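Local coordinates for fructose 1-phosphate kinase (Staphylococcus aureus, PDB 2JG5), which probably phosphorylates fructose 1-phosphate to fructose 1,6-bisphosphate with ATP, as a pfkB-family carbohydrate kinase of the tagatose-6-phosphate kinase subfamily, at residues Val5-Ser10 / Ala145-Ile150; Lys157-Ala162 / Ser250-Met255; Thr111-Leu116 / Ser137-Asp142. All blocks are in the same frame, centred on the assembly; numbering follows the deposited sequence.

Contact 1. Residues Val5-Ser10 / Ala145-Ile150; sequences VTFNPS and AQIAQI
F7 and I147 reach for each other from opposite directions, the phenyl ring coming off the chain just past strand 2-6 and the isoleucine off helix 143-154. They meet end-on at the ring's rim: CD1 of I147 lies in the plane of the F7 ring, 3.6 Å from CZ. It is nearly as close to the neighbouring edge carbon, with 3.7 Å between F7 CE2 and I147 CD1, so one methyl sits against the CE2-CZ side of the ring and neither face is used in this pairing. The CG1 branch of the isoleucine lies beside the backbone N and opposite the carbonyl carbon (chi1 -78°), and a roughly extended chi2 of 153° then carries CD1 out to the F7 ring. V5 also points toward the helix, but its CG1 only skirts the same methyl, at 4.5 Å from I147 CD1. No hydrogen bond crosses the interface, and the 89 Å² buried in it comes from these three residues, all of them buried in the protein.

The setting is the central parallel sheet of the ribokinase-like fold. Strand 128-132, helix 143-154 and strand 157-161 form a beta-alpha-beta crossover, and the helix packs against one face of the sheet; I147 reaches past the nearest strand, 128-132, to V5 at the end of strand 2-6 and F7 just beyond it. V131 of the intervening strand touches all three, V5, F7 and I147, while P136 lies against F7. T6 between the two touching residues has its hydroxyl turned to another part of the fold, where it makes a weak hydrogen bond to the backbone N of I40.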
ATOM      1  N   VAL A   5      -8.173  11.639 -18.613  1.00 30.70           N
ATOM      2  CA  VAL A   5      -7.723  12.429 -17.468  1.00 30.34           C
ATOM      3  C   VAL A   5      -8.294  11.776 -16.198  1.00 30.81           C
ATOM      4  O   VAL A   5      -9.495  11.568 -16.094  1.00 30.74           O
ATOM      5  CB  VAL A   5      -8.142  13.912 -17.594  1.00 30.38           C
ATOM      6  CG1 VAL A   5      -7.577  14.753 -16.445  1.00 30.38           C
ATOM      7  CG2 VAL A   5      -7.697  14.503 -18.954  1.00 30.18           C
ATOM      8  N   THR A   6      -7.404  11.406 -15.277  1.00 30.57           N
ATOM      9  CA  THR A   6      -7.757  10.877 -13.968  1.00 30.92           C
ATOM     10  C   THR A   6      -7.063  11.784 -12.936  1.00 30.51           C
ATOM     11  O   THR A   6      -5.848  11.773 -12.801  1.00 30.44           O
ATOM     12  CB  THR A   6      -7.307   9.377 -13.790  1.00 30.86           C
ATOM     13  OG1 THR A   6      -7.862   8.557 -14.833  1.00 32.13           O
ATOM     14  CG2 THR A   6      -7.748   8.819 -12.471  1.00 31.17           C
ATOM     15  N   PHE A   7      -7.854  12.589 -12.234  1.00 30.17           N
ATOM     16  CA  PHE A   7      -7.352  13.487 -11.196  1.00 29.59           C
ATOM     17  C   PHE A   7      -6.775  12.777  -9.974  1.00 29.75           C
ATOM     18  O   PHE A   7      -5.803  13.245  -9.385  1.00 29.68           O
ATOM     19  CB  PHE A   7      -8.470  14.400 -10.711  1.00 29.08           C
ATOM     20  CG  PHE A   7      -9.085  15.231 -11.775  1.00 28.62           C
ATOM     21  CD1 PHE A   7     -10.468  15.306 -11.890  1.00 29.44           C
ATOM     22  CD2 PHE A   7      -8.295  15.957 -12.658  1.00 28.86           C
ATOM     23  CE1 PHE A   7     -11.053  16.090 -12.868  1.00 30.37           C
ATOM     24  CE2 PHE A   7      -8.866  16.742 -13.631  1.00 28.47           C
ATOM     25  CZ  PHE A   7     -10.252  16.809 -13.742  1.00 29.68           C
ATOM     26  N   ASN A   8      -7.393  11.661  -9.591  1.00 29.72           N
ATOM     27  CA  ASN A   8      -7.042  10.961  -8.376  1.00 30.15           C
ATOM     28  C   ASN A   8      -6.874   9.441  -8.624  1.00 30.27           C
ATOM     29  O   ASN A   8      -7.571   8.624  -8.024  1.00 30.19           O
ATOM     30  CB  ASN A   8      -8.116  11.247  -7.302  1.00 30.61           C
ATOM     31  CG  ASN A   8      -7.714  10.775  -5.916  1.00 30.52           C
ATOM     32  OD1 ASN A   8      -6.555  10.451  -5.671  1.00 31.41           O
ATOM     33  ND2 ASN A   8      -8.677  10.728  -5.002  1.00 30.83           N
ATOM     34  N   PRO A   9      -5.940   9.058  -9.512  1.00 30.38           N
ATOM     35  CA  PRO A   9      -5.751   7.636  -9.800  1.00 30.36           C
ATOM     36  C   PRO A   9      -5.375   6.814  -8.564  1.00 30.66           C
ATOM     37  O   PRO A   9      -4.962   7.360  -7.531  1.00 30.62           O
ATOM     38  CB  PRO A   9      -4.582   7.642 -10.790  1.00 30.37           C
ATOM     39  CG  PRO A   9      -3.894   8.944 -10.556  1.00 29.94           C
ATOM     40  CD  PRO A   9      -4.990   9.893 -10.274  1.00 29.81           C
ATOM     41  N   SER A  10      -5.493   5.501  -8.670  1.00 30.53           N
ATOM     42  CA  SER A  10      -5.294   4.678  -7.496  1.00 30.79           C
ATOM     43  C   SER A  10      -4.538   3.410  -7.768  1.00 31.00           C
ATOM     44  O   SER A  10      -4.574   2.866  -8.872  1.00 31.58           O
ATOM     45  CB  SER A  10      -6.647   4.306  -6.890  1.00 30.78           C
ATOM     46  OG  SER A  10      -7.468   3.719  -7.873  1.00 29.98           O
ATOM     47  N   ALA A 145     -14.789  22.246 -15.836  1.00 26.99           N
ATOM     48  CA  ALA A 145     -15.058  23.409 -16.660  1.00 26.67           C
ATOM     49  C   ALA A 145     -13.782  24.061 -17.174  1.00 26.47           C
ATOM     50  O   ALA A 145     -13.757  24.576 -18.286  1.00 26.71           O
ATOM     51  CB  ALA A 145     -15.881  24.433 -15.873  1.00 26.64           C
ATOM     52  N   GLN A 146     -12.746  24.064 -16.345  1.00 26.28           N
ATOM     53  CA  GLN A 146     -11.456  24.659 -16.691  1.00 26.44           C
ATOM     54  C   GLN A 146     -10.777  23.875 -17.814  1.00 26.85           C
ATOM     55  O   GLN A 146     -10.084  24.443 -18.660  1.00 26.80           O
ATOM     56  CB  GLN A 146     -10.541  24.739 -15.464  1.00 26.07           C
ATOM     57  CG  GLN A 146     -11.031  25.682 -14.344  1.00 25.96           C
ATOM     58  CD  GLN A 146      -9.900  26.098 -13.396  1.00 25.79           C
ATOM     59  OE1 GLN A 146      -8.722  26.039 -13.757  1.00 23.87           O
ATOM     60  NE2 GLN A 146     -10.256  26.515 -12.184  1.00 23.94           N
ATOM     61  N   ILE A 147     -11.000  22.563 -17.823  1.00 27.44           N
ATOM     62  CA  ILE A 147     -10.541  21.718 -18.910  1.00 27.91           C
ATOM     63  C   ILE A 147     -11.443  21.969 -20.127  1.00 28.59           C
ATOM     64  O   ILE A 147     -10.953  22.303 -21.218  1.00 28.63           O
ATOM     65  CB  ILE A 147     -10.485  20.224 -18.467  1.00 28.13           C
ATOM     66  CG1 ILE A 147      -9.233  19.983 -17.615  1.00 27.61           C
ATOM     67  CG2 ILE A 147     -10.520  19.275 -19.672  1.00 27.60           C
ATOM     68  CD1 ILE A 147      -9.360  18.835 -16.617  1.00 29.42           C
ATOM     69  N   ALA A 148     -12.759  21.871 -19.917  1.00 28.93           N
ATOM     70  CA  ALA A 148     -13.743  21.991 -21.001  1.00 29.46           C
ATOM     71  C   ALA A 148     -13.575  23.268 -21.818  1.00 29.57           C
ATOM     72  O   ALA A 148     -13.786  23.291 -23.036  1.00 29.70           O
ATOM     73  CB  ALA A 148     -15.145  21.907 -20.442  1.00 29.36           C
ATOM     74  N   GLN A 149     -13.170  24.323 -21.132  1.00 29.91           N
ATOM     75  CA  GLN A 149     -13.003  25.629 -21.730  1.00 30.16           C
ATOM     76  C   GLN A 149     -11.806  25.734 -22.672  1.00 29.98           C
ATOM     77  O   GLN A 149     -11.819  26.520 -23.627  1.00 30.45           O
ATOM     78  CB  GLN A 149     -12.839  26.623 -20.615  1.00 30.24           C
ATOM     79  CG  GLN A 149     -13.127  28.002 -21.006  1.00 32.05           C
ATOM     80  CD  GLN A 149     -12.822  28.909 -19.884  1.00 34.96           C
ATOM     81  OE1 GLN A 149     -11.930  28.617 -19.074  1.00 35.73           O
ATOM     82  NE2 GLN A 149     -13.555  30.025 -19.801  1.00 36.40           N
ATOM     83  N   ILE A 150     -10.765  24.970 -22.366  1.00 29.80           N
ATOM     84  CA  ILE A 150      -9.573  24.889 -23.190  1.00 29.57           C
ATOM     85  C   ILE A 150      -9.844  24.085 -24.468  1.00 29.91           C
ATOM     86  O   ILE A 150      -9.412  24.477 -25.561  1.00 30.40           O
ATOM     87  CB  ILE A 150      -8.392  24.263 -22.410  1.00 29.63           C
ATOM     88  CG1 ILE A 150      -7.944  25.198 -21.275  1.00 29.45           C
ATOM     89  CG2 ILE A 150      -7.224  23.960 -23.352  1.00 29.28           C
ATOM     90  CD1 ILE A 150      -6.900  24.586 -20.342  1.00 28.77           C
TER

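Contact 2. Residues Lys157-Ala162 / Ser250-Met255; sequences KLVVDA and STVAGM
D161 and V252 are the residues whose CA atoms come nearest, 7.7 Å apart, where helix 247-260 lies against strand 157-161 of the parallel sheet. V252 is the one helix residue of this segment that makes contact, and it does so with both branches of its fork. CG1, anti to the backbone N at a chi1 of 163°, goes to V159, whose own CG1 lies 4.1 Å from V252 CG1; these two side chains run alongside each other, pointing opposite ways, rather than meeting head to head. CG2, on the backbone N side, serves D161 and lies 4.0 Å from D161 CB. The same methyl also sits beside the carboxylate, 3.9 Å separating V252 CG2 from D161 OD2, so the valine packs along the flank of the aspartate from its root to one oxygen. The extended chi1 of D161, -179°, is what projects that carboxylate from the strand beside the helix.

V159 and D161 point to this face of the sheet, whereas L158 and V160 pack on helix 143-154, which covers the other; the strand is thus enclosed between helices, as expected for an alpha/beta/alpha core. Helix 247-260 begins in the glycine-rich GxGD motif of the pfkB family, which in relatives helps to form the anion hole for the transferred phosphate. V252 also touches V42 of helix 38-48 and I130 of the sheet.

None of this fixes the direction of the aspartate, for a methyl offers OD2 no hydrogen bond. OD2 has its polar partner in K38, through a salt bridge, and the valine contributes shape and an apolar flank, probably shielding that side of the ion pair from water.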
ATOM      1  N   LYS A 157     -12.432  17.126 -29.100  1.00 33.34           N
ATOM      2  CA  LYS A 157     -13.674  16.541 -28.594  1.00 33.89           C
ATOM      3  C   LYS A 157     -13.544  16.279 -27.111  1.00 33.89           C
ATOM      4  O   LYS A 157     -12.646  15.553 -26.694  1.00 34.44           O
ATOM      5  CB  LYS A 157     -13.994  15.226 -29.311  1.00 33.89           C
ATOM      6  CG  LYS A 157     -14.510  15.386 -30.724  1.00 35.42           C
ATOM      7  CD  LYS A 157     -13.405  15.765 -31.698  1.00 37.57           C
ATOM      8  CE  LYS A 157     -13.865  16.888 -32.630  1.00 39.63           C
ATOM      9  NZ  LYS A 157     -14.985  16.477 -33.532  1.00 39.43           N
ATOM     10  N   LEU A 158     -14.429  16.879 -26.321  1.00 33.88           N
ATOM     11  CA  LEU A 158     -14.452  16.632 -24.887  1.00 34.07           C
ATOM     12  C   LEU A 158     -15.515  15.609 -24.485  1.00 34.15           C
ATOM     13  O   LEU A 158     -16.695  15.766 -24.789  1.00 34.09           O
ATOM     14  CB  LEU A 158     -14.633  17.925 -24.093  1.00 33.71           C
ATOM     15  CG  LEU A 158     -14.693  17.694 -22.580  1.00 33.52           C
ATOM     16  CD1 LEU A 158     -13.288  17.531 -21.954  1.00 32.58           C
ATOM     17  CD2 LEU A 158     -15.451  18.818 -21.932  1.00 33.15           C
ATOM     18  N   VAL A 159     -15.067  14.566 -23.788  1.00 34.50           N
ATOM     19  CA  VAL A 159     -15.940  13.513 -23.267  1.00 34.05           C
ATOM     20  C   VAL A 159     -15.914  13.526 -21.741  1.00 33.97           C
ATOM     21  O   VAL A 159     -14.846  13.506 -21.124  1.00 34.17           O
ATOM     22  CB  VAL A 159     -15.491  12.139 -23.774  1.00 34.17           C
ATOM     23  CG1 VAL A 159     -16.352  11.051 -23.189  1.00 33.85           C
ATOM     24  CG2 VAL A 159     -15.503  12.101 -25.307  1.00 33.76           C
ATOM     25  N   VAL A 160     -17.091  13.569 -21.130  1.00 33.63           N
ATOM     26  CA  VAL A 160     -17.179  13.650 -19.684  1.00 32.95           C
ATOM     27  C   VAL A 160     -18.016  12.521 -19.096  1.00 33.29           C
ATOM     28  O   VAL A 160     -19.134  12.246 -19.550  1.00 32.77           O
ATOM     29  CB  VAL A 160     -17.741  15.025 -19.233  1.00 32.89           C
ATOM     30  CG1 VAL A 160     -18.069  15.026 -17.735  1.00 31.64           C
ATOM     31  CG2 VAL A 160     -16.763  16.130 -19.575  1.00 31.88           C
ATOM     32  N   ASP A 161     -17.450  11.875 -18.081  1.00 33.45           N
ATOM     33  CA  ASP A 161     -18.170  10.928 -17.246  1.00 33.87           C
ATOM     34  C   ASP A 161     -17.950  11.326 -15.781  1.00 34.32           C
ATOM     35  O   ASP A 161     -16.932  10.992 -15.173  1.00 34.39           O
ATOM     36  CB  ASP A 161     -17.704   9.503 -17.543  1.00 33.48           C
ATOM     37  CG  ASP A 161     -18.436   8.460 -16.730  1.00 34.22           C
ATOM     38  OD1 ASP A 161     -19.538   8.742 -16.211  1.00 34.49           O
ATOM     39  OD2 ASP A 161     -17.899   7.335 -16.614  1.00 37.17           O
ATOM     40  N   ALA A 162     -18.908  12.065 -15.232  1.00 34.87           N
ATOM     41  CA  ALA A 162     -18.774  12.647 -13.895  1.00 35.99           C
ATOM     42  C   ALA A 162     -20.115  12.701 -13.150  1.00 36.47           C
ATOM     43  O   ALA A 162     -21.145  12.335 -13.705  1.00 36.84           O
ATOM     44  CB  ALA A 162     -18.148  14.056 -13.996  1.00 35.71           C
ATOM     45  N   SER A 250     -16.035   1.298 -19.143  1.00 31.12           N
ATOM     46  CA  SER A 250     -15.952   0.433 -20.312  1.00 30.75           C
ATOM     47  C   SER A 250     -16.925   0.855 -21.401  1.00 30.51           C
ATOM     48  O   SER A 250     -16.602   0.779 -22.583  1.00 31.03           O
ATOM     49  CB  SER A 250     -16.219  -1.013 -19.902  1.00 30.82           C
ATOM     50  OG  SER A 250     -15.254  -1.446 -18.967  1.00 30.29           O
ATOM     51  N   THR A 251     -18.108   1.304 -20.988  1.00 30.16           N
ATOM     52  CA  THR A 251     -19.100   1.885 -21.886  1.00 29.63           C
ATOM     53  C   THR A 251     -18.516   3.129 -22.568  1.00 29.65           C
ATOM     54  O   THR A 251     -18.587   3.260 -23.797  1.00 29.65           O
ATOM     55  CB  THR A 251     -20.396   2.251 -21.123  1.00 29.46           C
ATOM     56  OG1 THR A 251     -20.917   1.079 -20.475  1.00 30.89           O
ATOM     57  CG2 THR A 251     -21.470   2.824 -22.065  1.00 29.40           C
ATOM     58  N   VAL A 252     -17.935   4.030 -21.773  1.00 29.03           N
ATOM     59  CA  VAL A 252     -17.317   5.230 -22.322  1.00 28.81           C
ATOM     60  C   VAL A 252     -16.204   4.858 -23.314  1.00 28.74           C
ATOM     61  O   VAL A 252     -16.179   5.371 -24.418  1.00 28.53           O
ATOM     62  CB  VAL A 252     -16.786   6.166 -21.219  1.00 28.96           C
ATOM     63  CG1 VAL A 252     -15.792   7.194 -21.810  1.00 28.25           C
ATOM     64  CG2 VAL A 252     -17.928   6.857 -20.501  1.00 27.48           C
ATOM     65  N   ALA A 253     -15.315   3.942 -22.918  1.00 28.65           N
ATOM     66  CA  ALA A 253     -14.226   3.466 -23.794  1.00 28.65           C
ATOM     67  C   ALA A 253     -14.734   2.812 -25.089  1.00 28.45           C
ATOM     68  O   ALA A 253     -14.163   3.011 -26.144  1.00 28.47           O
ATOM     69  CB  ALA A 253     -13.291   2.503 -23.033  1.00 27.91           C
ATOM     70  N   GLY A 254     -15.797   2.022 -24.996  1.00 28.81           N
ATOM     71  CA  GLY A 254     -16.407   1.407 -26.178  1.00 29.24           C
ATOM     72  C   GLY A 254     -16.879   2.432 -27.191  1.00 29.36           C
ATOM     73  O   GLY A 254     -16.648   2.284 -28.399  1.00 29.46           O
ATOM     74  N   MET A 255     -17.524   3.486 -26.693  1.00 29.56           N
ATOM     75  CA  MET A 255     -18.088   4.529 -27.549  1.00 29.58           C
ATOM     76  C   MET A 255     -16.992   5.335 -28.228  1.00 29.55           C
ATOM     77  O   MET A 255     -17.048   5.570 -29.438  1.00 29.23           O
ATOM     78  CB  MET A 255     -19.008   5.452 -26.743  1.00 29.47           C
ATOM     79  CG  MET A 255     -19.771   6.458 -27.606  1.00 29.95           C
ATOM     80  SD  MET A 255     -21.122   5.696 -28.552  1.00 29.73           S
ATOM     81  CE  MET A 255     -21.581   7.075 -29.604  1.00 28.55           C
TER

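Contact 3. Residues Thr111-Leu116 / Ser137-Asp142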
ATOM      1  N   THR A 111      -0.237  25.060  -9.036  1.00 30.93           N
ATOM      2  CA  THR A 111       0.812  25.001 -10.045  1.00 31.09           C
ATOM      3  C   THR A 111       0.807  23.677 -10.819  1.00 31.10           C
ATOM      4  O   THR A 111       0.990  23.653 -12.052  1.00 31.35           O
ATOM      5  CB  THR A 111       2.178  25.259  -9.362  1.00 31.29           C
ATOM      6  OG1 THR A 111       2.344  26.668  -9.173  1.00 31.50           O
ATOM      7  CG2 THR A 111       3.342  24.715 -10.172  1.00 32.09           C
ATOM      8  N   GLN A 112       0.608  22.580 -10.087  1.00 30.67           N
ATOM      9  CA  GLN A 112       0.506  21.259 -10.682  1.00 29.92           C
ATOM     10  C   GLN A 112      -0.754  21.100 -11.524  1.00 29.89           C
ATOM     11  O   GLN A 112      -0.696  20.563 -12.629  1.00 29.79           O
ATOM     12  CB  GLN A 112       0.591  20.190  -9.601  1.00 29.96           C
ATOM     13  CG  GLN A 112       2.030  19.886  -9.221  1.00 29.38           C
ATOM     14  CD  GLN A 112       2.210  19.482  -7.776  1.00 29.08           C
ATOM     15  OE1 GLN A 112       1.242  19.241  -7.045  1.00 28.67           O
ATOM     16  NE2 GLN A 112       3.469  19.409  -7.347  1.00 29.51           N
ATOM     17  N   PHE A 113      -1.889  21.569 -11.009  1.00 29.70           N
ATOM     18  CA  PHE A 113      -3.111  21.582 -11.801  1.00 30.00           C
ATOM     19  C   PHE A 113      -2.945  22.428 -13.073  1.00 29.98           C
ATOM     20  O   PHE A 113      -3.443  22.057 -14.142  1.00 29.65           O
ATOM     21  CB  PHE A 113      -4.326  22.067 -10.989  1.00 29.98           C
ATOM     22  CG  PHE A 113      -5.605  22.036 -11.777  1.00 30.27           C
ATOM     23  CD1 PHE A 113      -6.273  20.830 -11.993  1.00 29.29           C
ATOM     24  CD2 PHE A 113      -6.114  23.201 -12.355  1.00 29.92           C
ATOM     25  CE1 PHE A 113      -7.427  20.788 -12.753  1.00 28.94           C
ATOM     26  CE2 PHE A 113      -7.277  23.163 -13.111  1.00 28.96           C
ATOM     27  CZ  PHE A 113      -7.930  21.960 -13.312  1.00 29.45           C
ATOM     28  N   GLU A 114      -2.243  23.557 -12.939  1.00 30.16           N
ATOM     29  CA  GLU A 114      -1.896  24.428 -14.070  1.00 30.52           C
ATOM     30  C   GLU A 114      -1.090  23.687 -15.141  1.00 30.23           C
ATOM     31  O   GLU A 114      -1.355  23.852 -16.335  1.00 30.61           O
ATOM     32  CB  GLU A 114      -1.141  25.669 -13.582  1.00 30.94           C
ATOM     33  CG  GLU A 114      -2.039  26.704 -12.937  1.00 32.14           C
ATOM     34  CD  GLU A 114      -1.340  27.607 -11.920  1.00 35.11           C
ATOM     35  OE1 GLU A 114      -0.100  27.807 -12.014  1.00 35.33           O
ATOM     36  OE2 GLU A 114      -2.053  28.142 -11.027  1.00 35.95           O
ATOM     37  N   GLN A 115      -0.134  22.863 -14.707  1.00 29.60           N
ATOM     38  CA  GLN A 115       0.604  21.959 -15.599  1.00 29.60           C
ATOM     39  C   GLN A 115      -0.308  21.031 -16.418  1.00 29.27           C
ATOM     40  O   GLN A 115      -0.043  20.785 -17.594  1.00 28.84           O
ATOM     41  CB  GLN A 115       1.578  21.089 -14.804  1.00 29.71           C
ATOM     42  CG  GLN A 115       2.809  21.780 -14.278  1.00 29.99           C
ATOM     43  CD  GLN A 115       3.715  20.835 -13.505  1.00 30.31           C
ATOM     44  OE1 GLN A 115       4.092  19.766 -14.004  1.00 33.29           O
ATOM     45  NE2 GLN A 115       4.072  21.221 -12.287  1.00 30.55           N
ATOM     46  N   LEU A 116      -1.361  20.508 -15.784  1.00 28.82           N
ATOM     47  CA  LEU A 116      -2.334  19.654 -16.465  1.00 28.81           C
ATOM     48  C   LEU A 116      -3.074  20.413 -17.554  1.00 28.80           C
ATOM     49  O   LEU A 116      -3.198  19.921 -18.673  1.00 29.30           O
ATOM     50  CB  LEU A 116      -3.347  19.053 -15.477  1.00 28.88           C
ATOM     51  CG  LEU A 116      -4.560  18.343 -16.087  1.00 28.73           C
ATOM     52  CD1 LEU A 116      -4.098  17.195 -16.992  1.00 29.42           C
ATOM     53  CD2 LEU A 116      -5.519  17.828 -15.011  1.00 28.65           C
ATOM     54  N   SER A 137     -10.213  17.281  -3.430  1.00 30.95           N
ATOM     55  CA  SER A 137     -10.476  18.525  -2.705  1.00 30.42           C
ATOM     56  C   SER A 137      -9.436  19.609  -2.958  1.00 30.04           C
ATOM     57  O   SER A 137      -9.752  20.790  -2.870  1.00 29.98           O
ATOM     58  CB  SER A 137     -10.535  18.243  -1.208  1.00 30.44           C
ATOM     59  OG  SER A 137      -9.393  17.521  -0.789  1.00 30.07           O
ATOM     60  N   SER A 138      -8.204  19.196  -3.266  1.00 29.49           N
ATOM     61  CA  SER A 138      -7.084  20.121  -3.444  1.00 29.16           C
ATOM     62  C   SER A 138      -7.007  20.782  -4.830  1.00 29.33           C
ATOM     63  O   SER A 138      -6.243  21.733  -5.017  1.00 29.79           O
ATOM     64  CB  SER A 138      -5.750  19.439  -3.097  1.00 29.11           C
ATOM     65  OG  SER A 138      -5.524  18.314  -3.921  1.00 27.24           O
ATOM     66  N   ILE A 139      -7.795  20.299  -5.793  1.00 28.66           N
ATOM     67  CA  ILE A 139      -7.876  20.962  -7.099  1.00 28.33           C
ATOM     68  C   ILE A 139      -9.165  21.795  -7.250  1.00 28.29           C
ATOM     69  O   ILE A 139     -10.092  21.636  -6.460  1.00 28.21           O
ATOM     70  CB  ILE A 139      -7.636  19.975  -8.298  1.00 28.46           C
ATOM     71  CG1 ILE A 139      -8.835  19.047  -8.527  1.00 27.75           C
ATOM     72  CG2 ILE A 139      -6.329  19.208  -8.103  1.00 27.74           C
ATOM     73  CD1 ILE A 139      -8.855  18.414  -9.910  1.00 27.91           C
ATOM     74  N   PRO A 140      -9.219  22.701  -8.249  1.00 28.33           N
ATOM     75  CA  PRO A 140     -10.365  23.599  -8.378  1.00 28.39           C
ATOM     76  C   PRO A 140     -11.657  22.819  -8.507  1.00 28.62           C
ATOM     77  O   PRO A 140     -11.732  21.887  -9.305  1.00 29.20           O
ATOM     78  CB  PRO A 140     -10.087  24.339  -9.685  1.00 28.05           C
ATOM     79  CG  PRO A 140      -8.639  24.280  -9.849  1.00 28.87           C
ATOM     80  CD  PRO A 140      -8.232  22.936  -9.319  1.00 28.60           C
ATOM     81  N   SER A 141     -12.673  23.168  -7.729  1.00 28.65           N
ATOM     82  CA  SER A 141     -13.905  22.381  -7.792  1.00 29.03           C
ATOM     83  C   SER A 141     -14.564  22.500  -9.172  1.00 28.97           C
ATOM     84  O   SER A 141     -15.352  21.633  -9.562  1.00 29.06           O
ATOM     85  CB  SER A 141     -14.864  22.697  -6.635  1.00 29.11           C
ATOM     86  OG  SER A 141     -15.154  24.082  -6.535  1.00 30.41           O
ATOM     87  N   ASP A 142     -14.206  23.555  -9.912  1.00 28.67           N
ATOM     88  CA  ASP A 142     -14.657  23.734 -11.293  1.00 28.27           C
ATOM     89  C   ASP A 142     -13.629  23.207 -12.302  1.00 28.17           C
ATOM     90  O   ASP A 142     -13.574  23.684 -13.435  1.00 28.30           O
ATOM     91  CB  ASP A 142     -15.003  25.199 -11.575  1.00 28.29           C
ATOM     92  CG  ASP A 142     -13.759  26.103 -11.738  1.00 29.56           C
ATOM     93  OD1 ASP A 142     -13.922  27.202 -12.322  1.00 29.75           O
ATOM     94  OD2 ASP A 142     -12.640  25.739 -11.291  1.00 28.61           O
TER
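P140 lays the CD end of its ring on a face of F113. CD stands 3.7 Å from the centroid of the F113 ring and 11° off the ring normal, a CH-pi contact placed close to over the centre. CG is displaced from that centre and comes down on one side of the ring, 3.7 Å from F113 CE2. The phenyl group is brought there by an extended first torsion: its CG lies anti to the backbone N, and this chi1 of -178° carries the ring out from helix 110-120, while the second torsion turns a face to P140.

I139 comes in across F113 at about a right angle. Its CG1 occupies the crowded position between the backbone N and the carbonyl carbon, with chi1 at 73°, and the nearly extended chi2 then brings CD1 to 4.0 Å from F113 CE1. CB adds a second touch, 4.0 Å from F113 CD1. Consecutive loop residues thus hold one ring, the proline over a face and the isoleucine obliquely; beyond them Q146 and F58 also pack on it.

The loop leads from strand 128-132 into helix 143-154. D142 stands at the N-cap position of that helix, without a capping bond from its side chain, and bonds instead to Q146 NE2. What joins helix 110-120 to the loop here is wholly apolar, with no hydrogen bond across it. The proline CD, bonded to the amide nitrogen, is a slightly polarised CH donor, and its place over the pi cloud probably adds a small electrostatic attraction to dispersion.

Contact 3 is nested within the chain loop that contact 1 closes, and contact 2 opens only after both. Contacts 1 and 3 are neighbours, with centres 8 Å apart: I139 packs on F7, and Q146 on F113 and P140, so the loop before helix 143-154 and the helix itself share one packed, mostly apolar cluster beside Q146. Contact 2 lies 13 Å from contact 1, centre to centre, and meets it where A148 packs on L158; helix 143-154 is followed in the chain by strand 157-161. Contacts 2 and 3, with centres about 21 Å apart, do not touch. Together they run from the fold's periphery through the central parallel sheet to the GxGD helix on its other face.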